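PDB 3O66: glycine betaine/carnitine/choline ABC transporter from Staphylococcus aureus subsp. aureus Mu50, which probably binds glycine betaine, carnitine or choline outside the cell and delivers it to a membrane ABC importer. Local coordinates for residues H129-S134 against V209-K214; K163-F168 against K214-P219. All coordinates share one frame; numbering follows the deposited sequence.

Both interactions involve the chain as it leaves the lobe built on the sheet with strands 116-120, 144-148, 172-176, 192-196 and 208-209. Residues 209-219 run from edge strand 208-209 toward strand 222-227 of the other sheet. Interaction 1 holds the start of this connection against the loop after helix 122-128. Interaction 2 holds its next part against the end of helix 159-166. Along the chain the segments alternate: 129-134, 163-168, 209-214, 214-219. The contacts share Lys-214, and their centres are about 11 Å apart. Asp-212 joins them through Tyr-166. One of the two lobe-to-lobe crossings is thus fastened to its lobe at successive points.

Interaction 1. Residues H129-S134 against V209-K214; sequences HLETVS and VLKDDK
Leu-130 touches Leu-210 with its CB, 3.7 Å from the CD2 branch of Leu-210. Val-120 and Leu-136 also pack around Leu-130. The next residue, Glu-131, works mainly through its backbone. Glu-131 O takes a nearly straight bond from Lys-211 N, 2.9 Å long with an N-H...O angle of 173°. The donor lies in the carbonyl plane, on a lone pair. Water 1 sits between this same oxygen and Val-209 O. The Glu-131 side chain turns to the other flank. Its OE1 forms a salt bridge with Lys-208. Water 2 donates to OE1 and accepts from Lys-211 NZ, so it links two opposite charges whose atoms do not touch. Thr-132 is the bridge residue opposite Lys-211, with their CA atoms 4.4 Å apart. The bonds on either side of it have the pattern of a single parallel beta bridge. The bridge lies just beyond edge strand 208-209 of a lobe with the type II periplasmic binding protein fold. It fastens the loop after helix 122-128 to the chain that returns to the other lobe. Thr-132 also places CB 3.3 Å from Asp-213 OD1. Val-133 N completes the bridge by donating to Lys-211 O at 2.8 Å. Its CG2 branch lies against that same carbonyl and near Leu-210 CB, while Phe-118, Phe-162 and Tyr-166 close in on the buried side chain. Ser-134 is held twice by the Asp-213 carboxylate. Ser-134 N donates to Asp-213 OD1 at 3.0 Å, and Ser-134 OG donates to Asp-213 OD2 at 2.6 Å. Both oxygens are met on their syn sides. Asp-213 CG lies between its own backbone N and carbonyl carbon (chi1 55°), which turns the carboxylate toward Ser-134.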
ATOM      1  N   HIS A 129      20.817  -7.998  15.330  1.00 33.03           N
ATOM      2  CA  HIS A 129      20.854  -6.535  15.267  1.00 33.48           C
ATOM      3  C   HIS A 129      20.442  -5.992  13.898  1.00 33.11           C
ATOM      4  O   HIS A 129      21.197  -5.229  13.250  1.00 34.47           O
ATOM      5  CB  HIS A 129      22.249  -6.031  15.695  1.00 35.93           C
ATOM      6  CG  HIS A 129      22.748  -6.668  16.955  1.00 37.11           C
ATOM      7  ND1 HIS A 129      22.207  -6.386  18.193  1.00 38.44           N
ATOM      8  CD2 HIS A 129      23.714  -7.593  17.169  1.00 37.62           C
ATOM      9  CE1 HIS A 129      22.829  -7.095  19.116  1.00 39.74           C
ATOM     10  NE2 HIS A 129      23.747  -7.839  18.520  1.00 39.58           N
ATOM     11  N   LEU A 130      19.223  -6.354  13.482  1.00 30.97           N
ATOM     12  CA  LEU A 130      18.750  -6.082  12.127  1.00 30.33           C
ATOM     13  C   LEU A 130      17.898  -4.826  12.022  1.00 30.55           C
ATOM     14  O   LEU A 130      16.865  -4.719  12.676  1.00 31.18           O
ATOM     15  CB  LEU A 130      17.955  -7.294  11.577  1.00 27.84           C
ATOM     16  CG  LEU A 130      18.649  -8.666  11.612  1.00 28.57           C
ATOM     17  CD1 LEU A 130      17.733  -9.798  11.089  1.00 27.18           C
ATOM     18  CD2 LEU A 130      19.985  -8.646  10.831  1.00 29.11           C
ATOM     19  N   GLU A 131      18.308  -3.910  11.148  1.00 31.20           N
ATOM     20  CA  GLU A 131      17.506  -2.728  10.820  1.00 31.62           C
ATOM     21  C   GLU A 131      17.282  -2.608   9.314  1.00 30.04           C
ATOM     22  O   GLU A 131      16.217  -2.195   8.851  1.00 28.33           O
ATOM     23  CB  GLU A 131      18.184  -1.459  11.363  1.00 34.26           C
ATOM     24  CG  GLU A 131      18.007  -1.295  12.865  1.00 39.15           C
ATOM     25  CD  GLU A 131      16.562  -0.956  13.261  1.00 43.79           C
ATOM     26  OE1 GLU A 131      15.782  -0.466  12.405  1.00 45.48           O
ATOM     27  OE2 GLU A 131      16.205  -1.166  14.445  1.00 47.14           O
ATOM     28  N   THR A 132      18.299  -2.992   8.562  1.00 30.61           N
ATOM     29  CA  THR A 132      18.287  -2.862   7.103  1.00 29.56           C
ATOM     30  C   THR A 132      18.460  -4.221   6.460  1.00 28.65           C
ATOM     31  O   THR A 132      18.855  -5.203   7.108  1.00 28.61           O
ATOM     32  CB  THR A 132      19.430  -1.936   6.585  1.00 31.19           C
ATOM     33  OG1 THR A 132      20.695  -2.607   6.716  1.00 29.47           O
ATOM     34  CG2 THR A 132      19.438  -0.563   7.320  1.00 31.81           C
ATOM     35  N   VAL A 133      18.155  -4.292   5.174  1.00 28.23           N
ATOM     36  CA  VAL A 133      18.329  -5.534   4.429  1.00 27.15           C
ATOM     37  C   VAL A 133      19.818  -5.896   4.387  1.00 28.49           C
ATOM     38  O   VAL A 133      20.189  -7.070   4.553  1.00 26.93           O
ATOM     39  CB  VAL A 133      17.733  -5.413   3.019  1.00 27.26           C
ATOM     40  CG1 VAL A 133      18.083  -6.628   2.194  1.00 26.91           C
ATOM     41  CG2 VAL A 133      16.196  -5.230   3.108  1.00 26.18           C
ATOM     42  N   SER A 134      20.674  -4.887   4.211  1.00 28.85           N
ATOM     43  CA  SER A 134      22.128  -5.148   4.281  1.00 31.63           C
ATOM     44  C   SER A 134      22.581  -5.796   5.622  1.00 31.06           C
ATOM     45  O   SER A 134      23.523  -6.562   5.639  1.00 32.29           O
ATOM     46  CB  SER A 134      22.935  -3.880   3.962  1.00 33.69           C
ATOM     47  OG  SER A 134      22.766  -3.499   2.592  1.00 35.04           O
ATOM     48  N   VAL A 209      10.032  -5.030  10.102  1.00 24.17           N
ATOM     49  CA  VAL A 209      10.226  -4.847   8.648  1.00 24.38           C
ATOM     50  C   VAL A 209      11.561  -4.171   8.458  1.00 25.05           C
ATOM     51  O   VAL A 209      11.829  -3.161   9.132  1.00 26.65           O
ATOM     52  CB  VAL A 209       9.110  -4.000   8.078  1.00 23.39           C
ATOM     53  CG1 VAL A 209       9.321  -3.782   6.532  1.00 24.35           C
ATOM     54  CG2 VAL A 209       7.754  -4.672   8.403  1.00 24.66           C
ATOM     55  N   LEU A 210      12.400  -4.709   7.565  1.00 24.45           N
ATOM     56  CA  LEU A 210      13.743  -4.166   7.346  1.00 25.51           C
ATOM     57  C   LEU A 210      13.752  -3.087   6.266  1.00 26.24           C
ATOM     58  O   LEU A 210      13.004  -3.177   5.292  1.00 25.23           O
ATOM     59  CB  LEU A 210      14.721  -5.299   6.973  1.00 24.96           C
ATOM     60  CG  LEU A 210      14.869  -6.423   8.030  1.00 26.00           C
ATOM     61  CD1 LEU A 210      15.817  -7.493   7.501  1.00 26.77           C
ATOM     62  CD2 LEU A 210      15.413  -5.839   9.340  1.00 26.49           C
ATOM     63  N   LYS A 211      14.586  -2.060   6.453  1.00 26.78           N
ATOM     64  CA  LYS A 211      14.697  -0.978   5.476  1.00 28.70           C
ATOM     65  C   LYS A 211      15.463  -1.463   4.248  1.00 28.40           C
ATOM     66  O   LYS A 211      16.508  -2.118   4.376  1.00 28.93           O
ATOM     67  CB  LYS A 211      15.383   0.266   6.095  1.00 30.52           C
ATOM     68  CG  LYS A 211      14.510   0.962   7.138  1.00 33.64           C
ATOM     69  CD  LYS A 211      15.156   2.205   7.774  1.00 40.10           C
ATOM     70  CE  LYS A 211      16.384   1.863   8.614  1.00 43.37           C
ATOM     71  NZ  LYS A 211      16.949   3.080   9.311  1.00 47.49           N
ATOM     72  N   ASP A 212      14.904  -1.189   3.072  1.00 28.26           N
ATOM     73  CA  ASP A 212      15.539  -1.501   1.764  1.00 29.04           C
ATOM     74  C   ASP A 212      16.569  -0.384   1.478  1.00 30.56           C
ATOM     75  O   ASP A 212      16.315   0.565   0.715  1.00 31.20           O
ATOM     76  CB  ASP A 212      14.423  -1.579   0.713  1.00 27.89           C
ATOM     77  CG  ASP A 212      14.911  -1.836  -0.716  1.00 29.23           C
ATOM     78  OD1 ASP A 212      16.067  -2.289  -0.992  1.00 27.10           O
ATOM     79  OD2 ASP A 212      14.063  -1.579  -1.604  1.00 28.77           O
ATOM     80  N   ASP A 213      17.733  -0.511   2.109  1.00 30.96           N
ATOM     81  CA  ASP A 213      18.743   0.552   2.104  1.00 33.75           C
ATOM     82  C   ASP A 213      19.367   0.801   0.729  1.00 35.12           C
ATOM     83  O   ASP A 213      19.885   1.892   0.481  1.00 37.31           O
ATOM     84  CB  ASP A 213      19.850   0.245   3.118  1.00 34.33           C
ATOM     85  CG  ASP A 213      20.481  -1.130   2.888  1.00 34.19           C
ATOM     86  OD1 ASP A 213      19.871  -2.142   3.305  1.00 31.10           O
ATOM     87  OD2 ASP A 213      21.580  -1.195   2.270  1.00 34.93           O
ATOM     88  N   LYS A 214      19.320  -0.197  -0.157  1.00 34.58           N
ATOM     89  CA  LYS A 214      19.833  -0.040  -1.523  1.00 35.97           C
ATOM     90  C   LYS A 214      18.747   0.306  -2.561  1.00 35.61           C
ATOM     91  O   LYS A 214      19.046   0.441  -3.749  1.00 36.05           O
ATOM     92  CB  LYS A 214      20.620  -1.289  -1.958  1.00 36.76           C
ATOM     93  CG  LYS A 214      21.942  -1.453  -1.210  1.00 38.26           C
ATOM     94  CD  LYS A 214      22.776  -2.567  -1.799  1.00 40.31           C
ATOM     95  CE  LYS A 214      24.170  -2.569  -1.196  1.00 43.17           C
ATOM     96  NZ  LYS A 214      25.180  -2.618  -2.307  1.00 49.32           N
TER
HETATM   97  O   HOH W   1      13.816  -1.363   9.999  1.00 34.71           O
HETATM   98  O   HOH W   2      17.273   1.987  11.666  1.00 48.12           O

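Interaction 2. Residues K163-F168 against K214-P219; sequences KKEYGF and KQFFPP
Tyr-166 OH accepts a hydrogen bond from Lys-214 N, 2.9 Å long with an N-H...O angle of 166°. The same hydroxyl is also hydrogen-bonded to Asp-212 OD1. That carboxylate takes the backbone N of Phe-216 and of Phe-217 as well, so one carboxylate ties the phenol to the backbone that follows Lys-214. The Lys-214 side chain runs back along one face of the Tyr-166 ring, in the opposite direction to the tyrosine. Lys-214 CD makes a CH-pi contact 4.0 Å from the Tyr-166 ring centroid, offset toward the rim. Lys-214 CB lies against Tyr-166 CZ, and Lys-214 CG against Tyr-166 CE1. The chain stays extended until a bend at chi4. Lys-214 NZ then reaches Glu-165 O in a weak bond of 3.5 Å. This carbonyl is in the last turn of helix 159-166, where the helix dipole would favour a positive charge. Phe-216 meets the same ring differently, with its CB at the edge, near the ring plane, 3.7 Å from Tyr-166 CE2. Phe-216 CG is anti to the backbone N (chi1 174°), and the ring extends beside Glu-165, whose CB lies 3.9 Å from Phe-216 CD1. Water 3 links Lys-214 O to Glu-165 OE1, weakly on the glutamate side. Further along, Lys-85 NZ bonds the carbonyls of Gln-215 and Phe-216. The contact thus docks a returning interlobe segment on a helix end, within the two-lobed architecture of type II periplasmic binding proteins.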
ATOM      1  N   LYS A 163      20.116 -10.812  -5.333  1.00 40.96           N
ATOM      2  CA  LYS A 163      21.417 -11.386  -4.944  1.00 42.25           C
ATOM      3  C   LYS A 163      22.574 -10.579  -5.531  1.00 43.90           C
ATOM      4  O   LYS A 163      23.579 -10.347  -4.859  1.00 44.49           O
ATOM      5  CB  LYS A 163      21.539 -12.856  -5.384  1.00 43.24           C
ATOM      6  CG  LYS A 163      20.658 -13.827  -4.601  1.00 42.57           C
ATOM      7  CD  LYS A 163      20.961 -15.270  -4.962  1.00 45.26           C
ATOM      8  CE  LYS A 163      20.341 -15.685  -6.281  1.00 46.75           C
ATOM      9  NZ  LYS A 163      20.692 -17.097  -6.576  1.00 48.65           N
ATOM     10  N   LYS A 164      22.426 -10.166  -6.786  1.00 45.02           N
ATOM     11  CA  LYS A 164      23.427  -9.340  -7.458  1.00 47.43           C
ATOM     12  C   LYS A 164      23.554  -7.962  -6.776  1.00 46.18           C
ATOM     13  O   LYS A 164      24.655  -7.549  -6.403  1.00 47.15           O
ATOM     14  CB  LYS A 164      23.079  -9.210  -8.952  1.00 49.33           C
ATOM     15  CG  LYS A 164      24.156  -8.540  -9.814  1.00 53.92           C
ATOM     16  CD  LYS A 164      24.001  -8.851 -11.319  1.00 57.88           C
ATOM     17  CE  LYS A 164      22.779  -8.172 -11.946  1.00 58.26           C
ATOM     18  NZ  LYS A 164      22.968  -7.938 -13.426  1.00 60.36           N
ATOM     19  N   GLU A 165      22.422  -7.280  -6.605  1.00 43.86           N
ATOM     20  CA  GLU A 165      22.344  -5.981  -5.925  1.00 42.74           C
ATOM     21  C   GLU A 165      22.877  -5.993  -4.492  1.00 41.06           C
ATOM     22  O   GLU A 165      23.771  -5.204  -4.144  1.00 41.70           O
ATOM     23  CB  GLU A 165      20.895  -5.465  -5.920  1.00 41.56           C
ATOM     24  CG  GLU A 165      20.723  -4.067  -5.315  1.00 43.12           C
ATOM     25  CD  GLU A 165      21.197  -2.962  -6.247  1.00 49.39           C
ATOM     26  OE1 GLU A 165      20.533  -2.738  -7.288  1.00 51.60           O
ATOM     27  OE2 GLU A 165      22.231  -2.314  -5.946  1.00 51.52           O
ATOM     28  N   TYR A 166      22.331  -6.879  -3.659  1.00 38.26           N
ATOM     29  CA  TYR A 166      22.674  -6.873  -2.248  1.00 36.62           C
ATOM     30  C   TYR A 166      23.974  -7.616  -1.903  1.00 37.81           C
ATOM     31  O   TYR A 166      24.609  -7.306  -0.904  1.00 37.60           O
ATOM     32  CB  TYR A 166      21.485  -7.316  -1.403  1.00 34.56           C
ATOM     33  CG  TYR A 166      20.599  -6.146  -0.995  1.00 32.22           C
ATOM     34  CD1 TYR A 166      20.945  -5.349   0.103  1.00 32.12           C
ATOM     35  CD2 TYR A 166      19.453  -5.817  -1.720  1.00 32.04           C
ATOM     36  CE1 TYR A 166      20.168  -4.266   0.491  1.00 31.89           C
ATOM     37  CE2 TYR A 166      18.630  -4.707  -1.331  1.00 31.78           C
ATOM     38  CZ  TYR A 166      19.016  -3.947  -0.230  1.00 31.82           C
ATOM     39  OH  TYR A 166      18.275  -2.874   0.202  1.00 30.89           O
ATOM     40  N   GLY A 167      24.382  -8.567  -2.738  1.00 38.93           N
ATOM     41  CA  GLY A 167      25.695  -9.204  -2.574  1.00 40.93           C
ATOM     42  C   GLY A 167      25.738 -10.344  -1.572  1.00 40.16           C
ATOM     43  O   GLY A 167      26.805 -10.678  -1.049  1.00 41.68           O
ATOM     44  N   PHE A 168      24.586 -10.955  -1.308  1.00 38.26           N
ATOM     45  CA  PHE A 168      24.529 -12.142  -0.451  1.00 37.60           C
ATOM     46  C   PHE A 168      23.357 -13.067  -0.819  1.00 37.00           C
ATOM     47  O   PHE A 168      22.473 -12.688  -1.596  1.00 35.60           O
ATOM     48  CB  PHE A 168      24.511 -11.758   1.038  1.00 36.42           C
ATOM     49  CG  PHE A 168      23.321 -10.926   1.455  1.00 34.50           C
ATOM     50  CD1 PHE A 168      22.102 -11.535   1.770  1.00 32.90           C
ATOM     51  CD2 PHE A 168      23.428  -9.543   1.568  1.00 33.09           C
ATOM     52  CE1 PHE A 168      21.003 -10.773   2.163  1.00 32.25           C
ATOM     53  CE2 PHE A 168      22.323  -8.762   1.979  1.00 32.36           C
ATOM     54  CZ  PHE A 168      21.113  -9.375   2.256  1.00 30.63           C
ATOM     55  N   LYS A 214      19.320  -0.197  -0.157  1.00 34.58           N
ATOM     56  CA  LYS A 214      19.833  -0.040  -1.523  1.00 35.97           C
ATOM     57  C   LYS A 214      18.747   0.306  -2.561  1.00 35.61           C
ATOM     58  O   LYS A 214      19.046   0.441  -3.749  1.00 36.05           O
ATOM     59  CB  LYS A 214      20.620  -1.289  -1.958  1.00 36.76           C
ATOM     60  CG  LYS A 214      21.942  -1.453  -1.210  1.00 38.26           C
ATOM     61  CD  LYS A 214      22.776  -2.567  -1.799  1.00 40.31           C
ATOM     62  CE  LYS A 214      24.170  -2.569  -1.196  1.00 43.17           C
ATOM     63  NZ  LYS A 214      25.180  -2.618  -2.307  1.00 49.32           N
ATOM     64  N   GLN A 215      17.496   0.470  -2.105  1.00 33.67           N
ATOM     65  CA  GLN A 215      16.355   0.754  -2.995  1.00 33.51           C
ATOM     66  C   GLN A 215      16.279  -0.223  -4.171  1.00 33.44           C
ATOM     67  O   GLN A 215      16.140   0.196  -5.344  1.00 35.37           O
ATOM     68  CB  GLN A 215      16.360   2.209  -3.511  1.00 35.28           C
ATOM     69  CG  GLN A 215      16.371   3.253  -2.414  1.00 36.51           C
ATOM     70  CD  GLN A 215      16.489   4.691  -2.931  1.00 39.03           C
ATOM     71  OE1 GLN A 215      17.086   4.965  -3.993  1.00 41.15           O
ATOM     72  NE2 GLN A 215      15.928   5.620  -2.167  1.00 37.70           N
ATOM     73  N   PHE A 216      16.408  -1.508  -3.866  1.00 31.06           N
ATOM     74  CA  PHE A 216      16.224  -2.550  -4.852  1.00 31.12           C
ATOM     75  C   PHE A 216      14.794  -2.498  -5.371  1.00 30.28           C
ATOM     76  O   PHE A 216      14.575  -2.716  -6.553  1.00 30.45           O
ATOM     77  CB  PHE A 216      16.513  -3.926  -4.249  1.00 30.78           C
ATOM     78  CG  PHE A 216      16.200  -5.064  -5.176  1.00 32.16           C
ATOM     79  CD1 PHE A 216      17.011  -5.329  -6.275  1.00 34.88           C
ATOM     80  CD2 PHE A 216      15.079  -5.850  -4.963  1.00 30.25           C
ATOM     81  CE1 PHE A 216      16.709  -6.378  -7.163  1.00 36.37           C
ATOM     82  CE2 PHE A 216      14.771  -6.898  -5.827  1.00 33.41           C
ATOM     83  CZ  PHE A 216      15.592  -7.166  -6.938  1.00 35.71           C
ATOM     84  N   PHE A 217      13.833  -2.219  -4.480  1.00 27.96           N
ATOM     85  CA  PHE A 217      12.453  -2.038  -4.898  1.00 27.76           C
ATOM     86  C   PHE A 217      12.111  -0.583  -5.144  1.00 28.50           C
ATOM     87  O   PHE A 217      12.607   0.316  -4.434  1.00 28.54           O
ATOM     88  CB  PHE A 217      11.473  -2.583  -3.865  1.00 26.03           C
ATOM     89  CG  PHE A 217      11.651  -4.053  -3.549  1.00 27.01           C
ATOM     90  CD1 PHE A 217      11.316  -5.031  -4.491  1.00 28.84           C
ATOM     91  CD2 PHE A 217      12.089  -4.457  -2.281  1.00 26.91           C
ATOM     92  CE1 PHE A 217      11.453  -6.407  -4.179  1.00 27.49           C
ATOM     93  CE2 PHE A 217      12.250  -5.824  -1.972  1.00 25.40           C
ATOM     94  CZ  PHE A 217      11.920  -6.789  -2.924  1.00 25.86           C
ATOM     95  N   PRO A 218      11.242  -0.330  -6.136  1.00 29.55           N
ATOM     96  CA  PRO A 218      10.867   1.057  -6.340  1.00 30.27           C
ATOM     97  C   PRO A 218       9.810   1.416  -5.291  1.00 29.06           C
ATOM     98  O   PRO A 218       9.308   0.518  -4.612  1.00 26.44           O
ATOM     99  CB  PRO A 218      10.298   1.062  -7.768  1.00 32.26           C
ATOM    100  CG  PRO A 218       9.771  -0.351  -7.952  1.00 31.67           C
ATOM    101  CD  PRO A 218      10.706  -1.228  -7.181  1.00 29.77           C
ATOM    102  N   PRO A 219       9.496   2.713  -5.139  1.00 25.77           N
ATOM    103  CA  PRO A 219       8.474   3.108  -4.152  1.00 24.30           C
ATOM    104  C   PRO A 219       7.086   2.647  -4.546  1.00 23.42           C
ATOM    105  O   PRO A 219       6.753   2.572  -5.739  1.00 22.63           O
ATOM    106  CB  PRO A 219       8.492   4.642  -4.177  1.00 24.90           C
ATOM    107  CG  PRO A 219       9.627   5.030  -5.056  1.00 27.03           C
ATOM    108  CD  PRO A 219      10.126   3.860  -5.815  1.00 26.99           C
TER
HETATM  109  O   HOH W   3      19.045  -0.739  -6.304  1.00 54.15           O